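Local coordinates for probable hydrogenase maturation factor HypB (Methanocaldococcus jannaschii, PDB 2HF9), which binds GTP, which it probably hydrolyses slowly, and probably helps insert nickel into the metal centre of [NiFe] hydrogenases during their maturation, at residues Glu56-Ile59 / Asp60-Asp64. Residues are numbered along the deposited sequence; the frame is centred on the assembly and turned at random.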
# COMPACT_ATOMS: atom_id res chain seq x y z
N GLU A 56 -15.61 -7.34 -8.54
CA GLU A 56 -16.72 -6.93 -9.41
C GLU A 56 -16.85 -7.86 -10.62
O GLU A 56 -17.94 -8.35 -10.90
CB GLU A 56 -16.54 -5.49 -9.89
CG GLU A 56 -16.79 -4.44 -8.83
CD GLU A 56 -16.66 -3.03 -9.37
OE1 GLU A 56 -17.67 -2.31 -9.39
OE2 GLU A 56 -15.55 -2.64 -9.79
N LYS A 57 -15.73 -8.09 -11.30
CA LYS A 57 -15.71 -8.98 -12.46
C LYS A 57 -16.07 -10.42 -12.09
O LYS A 57 -16.80 -11.09 -12.82
CB LYS A 57 -14.35 -8.94 -13.17
CG LYS A 57 -14.02 -7.60 -13.84
CD LYS A 57 -14.95 -7.30 -15.00
CE LYS A 57 -14.53 -6.05 -15.75
NZ LYS A 57 -15.48 -5.78 -16.87
N LEU A 58 -15.56 -10.89 -10.95
CA LEU A 58 -15.90 -12.22 -10.45
C LEU A 58 -17.39 -12.38 -10.14
O LEU A 58 -18.00 -13.40 -10.51
CB LEU A 58 -15.05 -12.60 -9.24
CG LEU A 58 -13.57 -12.90 -9.52
CD1 LEU A 58 -12.82 -13.07 -8.20
CD2 LEU A 58 -13.39 -14.13 -10.39
N ILE A 59 -17.97 -11.39 -9.46
CA ILE A 59 -19.42 -11.37 -9.21
C ILE A 59 -20.21 -11.50 -10.52
O ILE A 59 -21.03 -12.41 -10.67
CB ILE A 59 -19.87 -10.10 -8.44
CG1 ILE A 59 -19.29 -10.10 -7.02
CG2 ILE A 59 -21.41 -10.00 -8.38
CD1 ILE A 59 -19.29 -8.72 -6.36
N ASP A 60 -19.94 -10.60 -11.46
CA ASP A 60 -20.62 -10.59 -12.76
C ASP A 60 -20.60 -11.94 -13.46
O ASP A 60 -21.59 -12.36 -14.07
CB ASP A 60 -19.99 -9.55 -13.70
CG ASP A 60 -20.30 -8.13 -13.29
OD1 ASP A 60 -21.08 -7.93 -12.34
OD2 ASP A 60 -19.76 -7.20 -13.93
N ASN A 61 -19.46 -12.62 -13.37
CA ASN A 61 -19.25 -13.83 -14.16
C ASN A 61 -19.57 -15.14 -13.44
O ASN A 61 -19.62 -16.19 -14.07
CB ASN A 61 -17.85 -13.81 -14.78
CG ASN A 61 -17.72 -12.75 -15.87
OD1 ASN A 61 -18.27 -12.90 -16.96
ND2 ASN A 61 -17.03 -11.65 -15.56
N LEU A 62 -19.84 -15.06 -12.14
CA LEU A 62 -20.13 -16.25 -11.33
C LEU A 62 -21.53 -16.24 -10.72
O LEU A 62 -21.98 -17.27 -10.19
CB LEU A 62 -19.08 -16.43 -10.23
CG LEU A 62 -17.66 -16.82 -10.64
CD1 LEU A 62 -16.70 -16.66 -9.45
CD2 LEU A 62 -17.60 -18.23 -11.21
N LYS A 63 -22.22 -15.11 -10.79
CA LYS A 63 -23.52 -14.96 -10.10
C LYS A 63 -24.63 -15.84 -10.68
O LYS A 63 -25.64 -16.08 -10.01
CB LYS A 63 -23.96 -13.49 -10.05
CG LYS A 63 -24.26 -12.84 -11.39
CD LYS A 63 -24.55 -11.36 -11.20
CE LYS A 63 -25.07 -10.72 -12.47
NZ LYS A 63 -25.26 -9.25 -12.30
N ASP A 64 -24.44 -16.32 -11.91
CA ASP A 64 -25.39 -17.24 -12.55
C ASP A 64 -25.31 -18.65 -11.95
O ASP A 64 -26.27 -19.42 -12.02
CB ASP A 64 -25.16 -17.30 -14.06
CG ASP A 64 -23.77 -17.82 -14.43
OD1 ASP A 64 -22.87 -16.99 -14.66
OD2 ASP A 64 -23.58 -19.05 -14.47
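The backbone amide of N61 and its side-chain amide both bond to K57 O. N61 N lies 3.1 Å from K57 O, and N61 ND2 comes closer, at 2.8 Å from K57 O. The two donors reach this oxygen from opposite faces of the carbonyl plane. CG of N61 sits beside its own backbone N (chi1 -69°), which folds the amide back along the helix to the preceding turn. D60 N makes a nearly straight bond to E56 O, 3.1 Å long with an N-H...O angle of 176°. Further on, I59 O accepts from K63 N at 3.0 Å and from L62 N, which stands above its carbonyl plane at 3.3 Å. The L62 N to L58 O bond is weak. Four- and three-residue spacings are thus mixed along this part of the chain. Helix 51-62 follows the P-loop of the nucleotide-binding domain, in a protein crystallised with a GTP analogue.

Among the charged side chains, D60 lies over the previous turn, with its CG 3.4 Å from E56 O. D60 OD1 is hydrogen-bonded to H87, and the carboxylate of E56 forms salt bridges with K86 and R83. With an alanine in place of D60, H87 ND1 would probably lose this carboxylate partner, leaving the ring to a weak bond between H87 NE2 and E56 OE1 and to its contact with I59.

The apolar contact is between L58 and L62, one turn apart, with L58 CD2 4.3 Å from L62 CD1. Both pack on strand 121-125, L58 against F123 and L62 against L121. I59 packs against I68 and C70 of strand 68-74.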